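Local coordinates for galactokinase (Bifidobacterium longum subsp. infantis ATCC 15697 = JCM 1222 = DSM 20088, PDB 6TEQ), which probably catalyses the ATP-dependent phosphorylation of galactose, as a GHMP-family galactokinase, and here binds 2-deoxy-2-fluoro-galactose in its sugar site, at residues G246-A249 with Q250-T254; M296-R299 with V300-V303; H333-L336 with A337-E341. All coordinates share one frame; numbering follows the deposited sequence. Where two conformers were deposited one is given.

Contact 1: G246-A249 with Q250-T254; sequences GQYA and QRRAT. With GAF (2-deoxy-2-fluoro-alpha-D-galactopyranose), chain M.
Gly246 and Gln250 start the first turn of helix 247-262, with Gly246 O accepting from Gln250 N at 2.9 Å from the N-cap position, and the i to i+4 bonds continue through Arg251 N to Gln247 O, Arg252 N to Tyr248 O and Ala253 N to Ala249 O. Tyr248 carries its ring off this turn toward the sugar, its CG trans to the backbone N (chi1 174°). Arg252 comes to the ring with its aliphatic part: CD sits 3.5 Å from Tyr248 CE2, approaching obliquely. The ring and guanidinium planes stand 69° apart, so the two groups do not stack; a bend at chi3 (64°) carries the Arg252 head to Ser186 OG, which NH1 bonds. Across the ring from that methylene, Tyr248 CE1 is 3.3 Å from O5 of the fluorogalactose. The sugar's O4 lies at the ring edge, in its plane, hydrogen-bonded to Tyr248 OH at 2.8 Å; the beta anomer's O4 is hydrogen-bonded to the same hydroxyl, which also makes a weak bond with Gly188 N. Arg251 packs its CG 3.5 Å from Gln247 O, while its NE and NH2 reach Tyr340 O and Glu341 O. Replacing Tyr248 by a phenylalanine would probably keep the contact with Arg252 CD but leave the sugar's O4 without its phenolic mate. The Arg252 methylenes and the helix backbone thus hold the ring where its hydroxyl meets O4, which probably contributes to recognition of that sugar hydroxyl.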
# COMPACT_ATOMS: atom_id res chain seq x y z
N GLY A 246 -5.47 -10.81 -12.95
CA GLY A 246 -6.93 -10.95 -12.81
C GLY A 246 -7.30 -11.46 -11.42
O GLY A 246 -8.50 -11.49 -11.10
N GLN A 247 -6.36 -11.97 -10.66
CA GLN A 247 -6.71 -12.60 -9.35
C GLN A 247 -7.32 -11.54 -8.41
O GLN A 247 -8.31 -11.81 -7.73
CB GLN A 247 -5.47 -13.33 -8.79
CG GLN A 247 -5.00 -14.49 -9.67
CD GLN A 247 -4.01 -15.33 -8.90
OE1 GLN A 247 -2.79 -15.12 -8.99
NE2 GLN A 247 -4.53 -16.28 -8.11
N TYR A 248 -6.65 -10.40 -8.26
CA TYR A 248 -7.07 -9.34 -7.30
C TYR A 248 -8.44 -8.84 -7.77
O TYR A 248 -9.36 -8.75 -6.97
CB TYR A 248 -5.97 -8.28 -7.23
CG TYR A 248 -6.32 -7.06 -6.39
CD1 TYR A 248 -6.05 -7.04 -5.05
CD2 TYR A 248 -7.07 -6.01 -6.91
CE1 TYR A 248 -6.39 -5.96 -4.25
CE2 TYR A 248 -7.40 -4.92 -6.15
CZ TYR A 248 -7.10 -4.89 -4.80
OH TYR A 248 -7.50 -3.79 -4.11
N ALA A 249 -8.61 -8.63 -9.06
CA ALA A 249 -9.89 -8.17 -9.63
C ALA A 249 -10.96 -9.19 -9.33
O ALA A 249 -12.13 -8.78 -9.05
CB ALA A 249 -9.77 -7.95 -11.13
N GLN A 250 -10.64 -10.49 -9.42
CA GLN A 250 -11.67 -11.53 -9.15
C GLN A 250 -12.11 -11.37 -7.68
O GLN A 250 -13.35 -11.32 -7.44
CB GLN A 250 -11.19 -12.95 -9.45
CG GLN A 250 -12.29 -14.00 -9.24
CD GLN A 250 -13.58 -13.76 -9.99
OE1 GLN A 250 -13.63 -13.86 -11.23
NE2 GLN A 250 -14.62 -13.38 -9.24
N ARG A 251 -11.18 -11.27 -6.74
CA ARG A 251 -11.59 -11.18 -5.30
C ARG A 251 -12.60 -10.02 -5.14
O ARG A 251 -13.65 -10.20 -4.45
CB ARG A 251 -10.39 -11.00 -4.38
CG ARG A 251 -9.41 -12.15 -4.41
CD ARG A 251 -10.03 -13.42 -3.84
NE ARG A 251 -9.05 -14.51 -3.89
CZ ARG A 251 -8.72 -15.16 -4.99
NH1 ARG A 251 -9.26 -14.86 -6.16
NH2 ARG A 251 -7.77 -16.07 -4.94
N ARG A 252 -12.28 -8.86 -5.73
CA ARG A 252 -13.19 -7.71 -5.69
C ARG A 252 -14.56 -8.09 -6.28
O ARG A 252 -15.56 -7.74 -5.65
CB ARG A 252 -12.57 -6.50 -6.39
CG ARG A 252 -11.34 -5.95 -5.70
CD ARG A 252 -10.93 -4.58 -6.24
NE ARG A 252 -11.89 -3.53 -6.02
CZ ARG A 252 -11.73 -2.27 -6.39
NH1 ARG A 252 -10.71 -1.91 -7.14
NH2 ARG A 252 -12.65 -1.37 -6.09
N ALA A 253 -14.62 -8.79 -7.43
CA ALA A 253 -15.89 -9.14 -8.08
C ALA A 253 -16.72 -10.02 -7.15
O ALA A 253 -17.91 -9.81 -7.02
CB ALA A 253 -15.66 -9.84 -9.38
N THR A 254 -16.04 -10.94 -6.50
CA THR A 254 -16.66 -11.91 -5.60
C THR A 254 -17.29 -11.19 -4.42
O THR A 254 -18.48 -11.44 -4.11
CB THR A 254 -15.70 -13.03 -5.18
OG1 THR A 254 -15.29 -13.75 -6.35
CG2 THR A 254 -16.43 -13.96 -4.21
C1 GAF M . -3.52 -4.14 -2.80
C2 GAF M . -4.38 -2.93 -3.11
F2 GAF M . -3.64 -2.03 -3.80
C3 GAF M . -4.92 -2.28 -1.85
O3 GAF M . -5.91 -1.36 -2.20
C4 GAF M . -5.59 -3.34 -0.92
O4 GAF M . -6.81 -3.86 -1.44
C5 GAF M . -4.62 -4.45 -0.69
O5 GAF M . -4.23 -5.02 -1.92
C6 GAF M . -5.17 -5.56 0.19
O6 GAF M . -5.47 -5.08 1.50
O1 GAF M . -2.35 -3.58 -2.22

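Contact 2: M296-R299 with V300-V303; sequences MKKR and VRHV
Arg301 doubles back on Lys298: its chain runs extended through the first two torsions and then turns at chi3 (67°), which lays the guanidinium over the preceding turn with Lys298 CA over one of its faces. The touching branch is NH2, 3.9 Å from Lys298 CG, so a methylene meets the charged head while the rest of the lysine chain runs on extended. The two charged ends stay apart, Lys298 NZ and Arg301 NH2 being 6.5 Å from each other, and the acid that NH2 grips in a salt bridge, Asp339, also touches the Lys298 side chain. His302 has CG trans to its backbone N (chi1 167°), which carries the ring to two outside partners, Ser335 OG at ND1 and Glu46 O at NE2; together they should fix its rotation. Glu46 is a galactose-binding residue, which makes His302 a second-shell residue of the sugar site. Arg299 sends NH1 to the carboxylate of Glu341 and to Asp339 O. The valines use their CG2 branches against carbonyl oxygens one turn back: Val300 CG2 is 3.5 Å from Met296 O, and Val303 CG2 is 3.4 Å from Arg299 O. Beneath these side chains helix 294-318 keeps regular i to i+4 bonds, among them Arg301 N to Lys297 O at 2.9 Å and His302 N to Lys298 O at 3.0 Å. Val300 meets Leu288 of helix 280-289 and Ala258 of helix 247-262. Apolar groups thus pack on the neighbouring helices while the guanidinium groups of Arg299 and Arg301 meet Glu341 and Asp339, a charge pairing that probably ties this helix to the end of helix 322-338.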
# COMPACT_ATOMS: atom_id res chain seq x y z
N MET A 296 -17.58 -18.16 -2.13
CA MET A 296 -18.09 -16.83 -1.71
C MET A 296 -18.26 -16.79 -0.18
O MET A 296 -17.91 -15.75 0.46
CB MET A 296 -19.40 -16.51 -2.42
CG MET A 296 -19.83 -15.09 -2.22
SD MET A 296 -21.33 -14.71 -3.02
CE MET A 296 -20.78 -14.70 -4.72
N LYS A 297 -18.62 -17.89 0.46
CA LYS A 297 -18.80 -17.92 1.94
C LYS A 297 -17.44 -17.66 2.58
O LYS A 297 -17.34 -16.89 3.51
CB LYS A 297 -19.30 -19.29 2.44
CG LYS A 297 -20.68 -19.70 1.99
CD LYS A 297 -20.97 -21.13 2.50
CE LYS A 297 -22.18 -21.84 1.97
NZ LYS A 297 -23.40 -21.23 2.45
N LYS A 298 -16.42 -18.30 2.05
CA LYS A 298 -15.05 -18.15 2.54
C LYS A 298 -14.62 -16.68 2.42
O LYS A 298 -13.98 -16.14 3.38
CB LYS A 298 -14.12 -19.12 1.82
CG LYS A 298 -14.21 -20.60 2.08
CD LYS A 298 -13.10 -21.33 1.27
CE LYS A 298 -12.96 -22.78 1.54
NZ LYS A 298 -12.06 -23.31 0.49
N ARG A 299 -14.78 -16.08 1.26
CA ARG A 299 -14.38 -14.67 1.06
C ARG A 299 -15.08 -13.76 2.07
O ARG A 299 -14.41 -12.90 2.66
CB ARG A 299 -14.65 -14.16 -0.34
CG ARG A 299 -14.11 -14.99 -1.49
CD ARG A 299 -12.63 -15.28 -1.37
NE ARG A 299 -12.09 -15.90 -2.55
CZ ARG A 299 -11.49 -17.10 -2.65
NH1 ARG A 299 -11.26 -17.87 -1.59
NH2 ARG A 299 -11.10 -17.53 -3.85
N VAL A 300 -16.37 -13.89 2.26
CA VAL A 300 -17.17 -13.09 3.24
C VAL A 300 -16.70 -13.33 4.67
O VAL A 300 -16.46 -12.38 5.43
CB VAL A 300 -18.68 -13.28 3.08
CG1 VAL A 300 -19.51 -12.65 4.23
CG2 VAL A 300 -19.08 -12.67 1.75
N ARG A 301 -16.42 -14.57 5.02
CA ARG A 301 -15.91 -14.86 6.38
C ARG A 301 -14.59 -14.10 6.58
O ARG A 301 -14.38 -13.55 7.64
CB ARG A 301 -15.83 -16.36 6.60
CG ARG A 301 -15.22 -16.73 7.94
CD ARG A 301 -15.51 -18.16 8.28
NE ARG A 301 -14.82 -18.99 7.36
CZ ARG A 301 -15.32 -20.04 6.80
NH1 ARG A 301 -16.58 -20.37 7.08
NH2 ARG A 301 -14.59 -20.72 5.92
N HIS A 302 -13.66 -14.15 5.62
CA HIS A 302 -12.41 -13.40 5.73
C HIS A 302 -12.81 -11.96 6.00
O HIS A 302 -12.24 -11.39 6.92
CB HIS A 302 -11.55 -13.51 4.46
CG HIS A 302 -10.48 -12.49 4.56
ND1 HIS A 302 -9.45 -12.64 5.39
CD2 HIS A 302 -10.36 -11.28 3.97
CE1 HIS A 302 -8.72 -11.53 5.43
NE2 HIS A 302 -9.25 -10.68 4.53
N VAL A 303 -13.67 -11.32 5.16
CA VAL A 303 -13.80 -9.85 5.25
C VAL A 303 -14.35 -9.51 6.64
O VAL A 303 -13.92 -8.55 7.29
CB VAL A 303 -14.66 -9.30 4.12
CG1 VAL A 303 -14.96 -7.85 4.32
CG2 VAL A 303 -13.97 -9.52 2.77

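Contact 3: H333-L336 with A337-E341; sequences HDSL and AADYE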
# COMPACT_ATOMS: atom_id res chain seq x y z
N HIS A 333 -3.30 -13.62 8.65
CA HIS A 333 -2.63 -14.45 7.63
C HIS A 333 -3.41 -15.73 7.37
O HIS A 333 -3.59 -16.10 6.22
CB HIS A 333 -1.26 -14.86 8.09
CG HIS A 333 -0.54 -15.58 7.04
ND1 HIS A 333 0.03 -14.91 5.92
CD2 HIS A 333 -0.35 -16.90 6.85
CE1 HIS A 333 0.54 -15.82 5.11
NE2 HIS A 333 0.25 -17.06 5.62
N ASP A 334 -3.77 -16.43 8.45
CA ASP A 334 -4.39 -17.73 8.27
C ASP A 334 -5.69 -17.56 7.50
O ASP A 334 -6.03 -18.46 6.66
CB ASP A 334 -4.62 -18.45 9.60
CG ASP A 334 -3.37 -18.84 10.34
OD1 ASP A 334 -2.26 -18.77 9.76
OD2 ASP A 334 -3.57 -19.28 11.49
N SER A 335 -6.40 -16.49 7.74
CA SER A 335 -7.64 -16.22 7.01
C SER A 335 -7.31 -15.92 5.54
O SER A 335 -8.05 -16.36 4.66
CB SER A 335 -8.32 -15.08 7.65
OG SER A 335 -9.55 -14.78 7.04
N LEU A 336 -6.31 -15.10 5.29
CA LEU A 336 -5.91 -14.77 3.90
C LEU A 336 -5.49 -16.04 3.17
O LEU A 336 -5.75 -16.13 1.99
CB LEU A 336 -4.79 -13.78 3.93
CG LEU A 336 -5.24 -12.38 4.32
CD1 LEU A 336 -4.09 -11.52 4.80
CD2 LEU A 336 -6.04 -11.67 3.24
N ALA A 337 -4.87 -16.99 3.85
CA ALA A 337 -4.42 -18.22 3.18
C ALA A 337 -5.58 -19.17 2.93
O ALA A 337 -5.69 -19.69 1.77
CB ALA A 337 -3.35 -18.87 4.03
N ALA A 338 -6.41 -19.41 3.95
CA ALA A 338 -7.45 -20.46 3.84
C ALA A 338 -8.75 -19.93 3.25
O ALA A 338 -9.39 -20.67 2.47
CB ALA A 338 -7.78 -21.07 5.15
N ASP A 339 -9.20 -18.79 3.70
CA ASP A 339 -10.53 -18.26 3.29
C ASP A 339 -10.36 -17.37 2.06
O ASP A 339 -11.23 -17.39 1.23
CB ASP A 339 -11.24 -17.57 4.44
CG ASP A 339 -11.94 -18.59 5.34
OD1 ASP A 339 -12.26 -19.74 4.86
OD2 ASP A 339 -12.24 -18.24 6.49
N TYR A 340 -9.43 -16.42 2.09
CA TYR A 340 -9.27 -15.50 0.94
C TYR A 340 -8.40 -16.06 -0.17
O TYR A 340 -8.58 -15.63 -1.37
CB TYR A 340 -8.83 -14.12 1.37
CG TYR A 340 -9.59 -13.01 0.73
CD1 TYR A 340 -10.98 -12.87 0.97
CD2 TYR A 340 -8.99 -12.10 -0.15
CE1 TYR A 340 -11.71 -11.90 0.37
CE2 TYR A 340 -9.75 -11.09 -0.74
CZ TYR A 340 -11.10 -10.97 -0.45
OH TYR A 340 -11.85 -9.99 -1.04
N GLU A 341 -7.60 -17.09 0.12
CA GLU A 341 -6.83 -17.84 -0.92
C GLU A 341 -5.99 -16.85 -1.73
O GLU A 341 -6.00 -16.90 -2.97
CB GLU A 341 -7.74 -18.73 -1.74
CG GLU A 341 -8.36 -19.83 -0.92
CD GLU A 341 -9.13 -20.74 -1.85
OE1 GLU A 341 -10.31 -20.40 -2.18
OE2 GLU A 341 -8.49 -21.69 -2.39
O HOH W 1 -11.74 -16.04 8.02
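The His333 ring meets Ala337 obliquely, Ala337 CB standing 4.3 Å from NE2, while Asp334 OD1, which pairs with Arg355, sits at the ring's edge in its plane. The ring is held at both nitrogens, ND1 by Met364 N and NE2 by Asp348 OD1. These groups lie on the C-terminal part of helix 322-338, in the GHMP kinase C-terminal region, where the last turn carries a single pi-type i to i+5 bond beside the alpha-type one. Ala337 N and Ala338 N bond the carbonyl oxygens of His333 and Asp334, but Ser335 O accepts twice: from Asp339 N at 2.9 Å, tilted 30° from the carbonyl plane, and from Tyr340 N, also at 2.9 Å and in that plane. Glu341 then takes positive phi, turning the chain off the helical path. Tyr340 joins the earlier turn through its base, its CB 4.2 Å from Leu336 CD2 and 3.7 Å from Leu336 O, the two side chains crossing at a slant. Its chi1 of -134° lies away from the staggered positions and carries the ring to His302, the planes about 45° apart, and the phenol to the hydroxyl of Tyr50, a residue of the sugar pocket. The Tyr340 side chain lies about 3 Å from that of His47 (nearest atoms), so the helix end backs onto that site. On the other flank Ser335 OG and Asp339 OD1 hold His302 ND1 and Arg301 NH2, and a water joins the two residues, 2.7 Å from Ser335 OG and donating to Asp339 OD2 at 2.7 Å.

In the fold
The three contacts come in series along the chain, on helices 247-262, 294-318 and 322-338, the last two consecutive, and lie on the same side of the chain's centre. Contacts 2 and 3 are closest, about 9 Å between centres, joined by a salt bridge, a serine-histidine hydrogen bond and ring packing. Contact 1 lies about 13 Å from contact 2 and about 15 Å from contact 3, centre to centre; it touches the former by packing of Arg251 and Thr254 on Arg299 and the latter by bonds from Arg251 to two carbonyls. The three helices thereby meet beside the galactose pocket, linking a sugar-binding tyrosine to the helix end in the C-terminal region.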